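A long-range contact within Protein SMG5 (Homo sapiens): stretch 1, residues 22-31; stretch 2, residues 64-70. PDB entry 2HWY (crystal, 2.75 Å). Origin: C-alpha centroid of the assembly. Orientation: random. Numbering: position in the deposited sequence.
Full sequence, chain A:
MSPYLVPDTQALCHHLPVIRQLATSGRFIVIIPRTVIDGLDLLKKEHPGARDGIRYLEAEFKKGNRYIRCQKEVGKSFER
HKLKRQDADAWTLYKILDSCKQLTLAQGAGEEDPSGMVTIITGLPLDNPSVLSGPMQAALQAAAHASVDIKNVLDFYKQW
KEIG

Stretch 1, residues 22-31: LATSGRFIVI
Stretch 2, residues 64-70: GNRYIRC

Two neighbouring parallel strands need few backbone hydrogen bonds to fix their register; side-chain rotamers then settle how the rest of the contact is filled. The pairing of residues 22-31 with 64-70 in SMG5 is a compact example. Strand 29-31 runs beside strand 68-70 with an angle of 16° between their directions, and their axes approach to 4.7 Å. Val-30 pairs with Ile-68 (CA to CA 4.5 Å) and Ile-31 with Arg-69 (CA to CA 5.0 Å), while Ile-29 lies abreast of Tyr-67, just before the second strand begins.

As is usual in parallel sheets, one residue bonds to the two that flank its partner. Val-30 N donates to Tyr-67 O at 2.9 Å and 173°, and Arg-69 N donates to Val-30 O at 2.7 Å and 169°. Both bonds are nearly linear, and two CA-H...O contacts accompany them: Ile-29 CA to Tyr-67 O at 3.5 Å and Ile-68 CA to Val-30 O at 3.4 Å. The phi/psi values in the first strand are extended, from -101/125 at Ile-29 to -85/115 at Ile-31; Ile-68 (-144/137) and Arg-69 (-143/158) are more fully stretched.

Alternation sends Val-30 and Ile-68 to one face of the sheet. Val-30 has chi1 t (169°) and Ile-68 is t,t, and Val-30 CB meets Ile-68 CG1 at 4.0 Å. On the other face, Ile-31 adopts m,m (-51°, -52°), a bent conformation that carries its CD1 back to the second strand, 3.4 Å from Arg-69 NH1 and over one face of the guanidinium. Arg-69 begins m,t (-43°, -172°), but its chi3 of 1° is eclipsed and lies outside the usual wells. The contact is one of packing, a methyl against the flat face of the charged group.

Tyr-67, at phi/psi -103/23, gives up more surface to the opposing stretch than any other residue here. With chi1 m (-67°) and chi2 107°, its ring offers a face to Gly-26, whose CA lies 4.2 Å from the ring centroid and 12° off the normal, a CH-pi contact. Gly-26 is the first residue to leave helical phi/psi, with positive phi (74/10), and its CA sits over the ring; an ideal CB would stand 4.0 Å from Tyr-67 CE1, a contact rather than a clash, so the positive phi is what favours glycine. The ring edge faces Ile-29, m,t (-80°, 172°), with Ile-29 CG1 4.4 Å from Tyr-67 CD2. At the base of the side chain, Tyr-67 CB comes within 3.5 Å of Phe-28 O.

Asn-65 points toward the first stretch. Its chi1 (-145°) is between wells, and its OD1 accepts a weak bond of 3.3 Å from Tyr-67 N. That OD1 also lies 3.4 Å from Ala-23 O, but two acceptors cannot bond, so this is proximity alone. Gly-64, at 93/30, closes a Schellman motif just before this residue.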

# COMPACT_ATOMS: atom_id res chain seq x y z
N LEU A 22 -3.37 0.31 -10.29
CA LEU A 22 -1.98 0.79 -10.22
C LEU A 22 -0.99 -0.34 -10.37
O LEU A 22 0.00 -0.21 -11.08
CB LEU A 22 -1.75 1.51 -8.89
CG LEU A 22 -2.65 2.72 -8.72
CD1 LEU A 22 -2.88 3.04 -7.25
CD2 LEU A 22 -2.10 3.91 -9.48
N ALA A 23 -1.30 -1.46 -9.72
CA ALA A 23 -0.47 -2.67 -9.73
C ALA A 23 -0.48 -3.35 -11.09
O ALA A 23 0.43 -4.11 -11.43
CB ALA A 23 -0.99 -3.63 -8.68
N THR A 24 -1.53 -3.09 -11.84
CA THR A 24 -1.70 -3.64 -13.19
C THR A 24 -1.23 -2.64 -14.22
O THR A 24 -1.01 -3.00 -15.38
CB THR A 24 -3.18 -4.02 -13.43
OG1 THR A 24 -3.43 -5.30 -12.83
CG2 THR A 24 -3.54 -4.10 -14.92
N SER A 25 -1.06 -1.38 -13.79
CA SER A 25 -0.64 -0.33 -14.70
C SER A 25 0.66 -0.73 -15.35
O SER A 25 0.86 -0.49 -16.55
CB SER A 25 -0.51 1.04 -13.99
OG SER A 25 0.79 1.29 -13.50
N GLY A 26 1.54 -1.38 -14.58
CA GLY A 26 2.91 -1.63 -15.04
C GLY A 26 3.77 -0.37 -15.03
O GLY A 26 4.88 -0.38 -15.55
N ARG A 27 3.26 0.71 -14.44
CA ARG A 27 4.01 1.96 -14.28
C ARG A 27 4.57 2.06 -12.86
O ARG A 27 5.36 2.95 -12.57
CB ARG A 27 3.11 3.19 -14.55
CG ARG A 27 2.12 3.04 -15.71
CD ARG A 27 2.60 3.60 -17.03
NE ARG A 27 2.21 5.00 -17.21
CZ ARG A 27 0.96 5.43 -17.42
NH1 ARG A 27 -0.07 4.58 -17.45
NH2 ARG A 27 0.74 6.73 -17.57
N PHE A 28 4.14 1.15 -11.99
CA PHE A 28 4.65 1.09 -10.62
C PHE A 28 4.97 -0.35 -10.21
O PHE A 28 4.45 -1.32 -10.77
CB PHE A 28 3.62 1.68 -9.67
CG PHE A 28 3.24 3.08 -10.00
CD1 PHE A 28 2.01 3.36 -10.60
CD2 PHE A 28 4.11 4.13 -9.73
CE1 PHE A 28 1.65 4.69 -10.92
CE2 PHE A 28 3.75 5.46 -10.06
CZ PHE A 28 2.52 5.74 -10.64
N ILE A 29 5.86 -0.45 -9.23
CA ILE A 29 6.08 -1.67 -8.46
C ILE A 29 5.35 -1.49 -7.15
O ILE A 29 5.61 -0.52 -6.44
CB ILE A 29 7.59 -1.88 -8.15
CG1 ILE A 29 8.32 -2.46 -9.36
CG2 ILE A 29 7.78 -2.80 -6.95
CD1 ILE A 29 9.83 -2.51 -9.19
N VAL A 30 4.46 -2.42 -6.81
CA VAL A 30 3.73 -2.35 -5.55
C VAL A 30 4.41 -3.21 -4.48
O VAL A 30 4.30 -4.44 -4.49
CB VAL A 30 2.26 -2.75 -5.71
CG1 VAL A 30 1.62 -2.91 -4.35
CG2 VAL A 30 1.49 -1.72 -6.51
N ILE A 31 5.12 -2.55 -3.57
CA ILE A 31 5.67 -3.18 -2.38
C ILE A 31 4.59 -3.22 -1.29
O ILE A 31 4.16 -2.16 -0.81
CB ILE A 31 6.90 -2.42 -1.87
CG1 ILE A 31 7.90 -2.20 -3.01
CG2 ILE A 31 7.58 -3.18 -0.74
CD1 ILE A 31 8.26 -3.50 -3.78
N GLY A 64 0.95 -13.92 -12.88
CA GLY A 64 2.31 -13.64 -13.32
C GLY A 64 2.66 -12.16 -13.31
O GLY A 64 3.46 -11.70 -14.11
N ASN A 65 2.06 -11.40 -12.42
CA ASN A 65 2.41 -9.99 -12.25
C ASN A 65 3.69 -9.81 -11.47
O ASN A 65 3.79 -10.26 -10.35
CB ASN A 65 1.30 -9.31 -11.47
CG ASN A 65 1.06 -7.89 -11.89
OD1 ASN A 65 1.95 -7.10 -12.02
ND2 ASN A 65 -0.18 -7.57 -12.06
N ARG A 66 4.65 -9.12 -12.06
CA ARG A 66 5.99 -9.05 -11.55
C ARG A 66 6.12 -7.74 -10.87
O ARG A 66 7.15 -7.42 -10.32
CB ARG A 66 7.01 -9.13 -12.68
CG ARG A 66 6.79 -10.26 -13.67
CD ARG A 66 7.83 -11.37 -13.62
NE ARG A 66 8.39 -11.60 -12.31
CZ ARG A 66 9.68 -11.67 -12.05
NH1 ARG A 66 10.56 -11.53 -13.02
NH2 ARG A 66 10.10 -11.86 -10.82
N TYR A 67 5.06 -6.97 -10.93
CA TYR A 67 5.10 -5.60 -10.49
C TYR A 67 4.44 -5.51 -9.17
O TYR A 67 3.98 -4.48 -8.79
CB TYR A 67 4.38 -4.71 -11.46
CG TYR A 67 5.08 -4.62 -12.76
CD1 TYR A 67 4.59 -5.25 -13.86
CD2 TYR A 67 6.26 -3.95 -12.89
CE1 TYR A 67 5.22 -5.19 -15.02
CE2 TYR A 67 6.89 -3.90 -14.05
CZ TYR A 67 6.37 -4.52 -15.11
OH TYR A 67 6.99 -4.48 -16.30
N ILE A 68 4.39 -6.61 -8.46
CA ILE A 68 3.86 -6.58 -7.14
C ILE A 68 4.58 -7.53 -6.16
O ILE A 68 4.91 -8.63 -6.52
CB ILE A 68 2.36 -6.69 -7.19
CG1 ILE A 68 1.75 -6.73 -5.82
CG2 ILE A 68 1.93 -7.87 -7.92
CD1 ILE A 68 0.39 -7.06 -5.90
N ARG A 69 4.86 -7.07 -4.95
CA ARG A 69 5.57 -7.90 -3.99
C ARG A 69 5.09 -7.71 -2.60
O ARG A 69 4.55 -6.69 -2.28
CB ARG A 69 7.02 -7.56 -4.03
CG ARG A 69 7.52 -7.40 -5.39
CD ARG A 69 9.00 -7.25 -5.37
NE ARG A 69 9.55 -7.34 -4.03
CZ ARG A 69 10.48 -6.52 -3.58
NH1 ARG A 69 10.94 -5.58 -4.36
NH2 ARG A 69 10.92 -6.64 -2.35
N CYS A 70 5.32 -8.68 -1.73
CA CYS A 70 5.36 -8.43 -0.32
C CYS A 70 6.78 -8.51 0.08
O CYS A 70 7.59 -9.01 -0.65
CB CYS A 70 4.53 -9.44 0.42
SG CYS A 70 3.07 -9.85 -0.38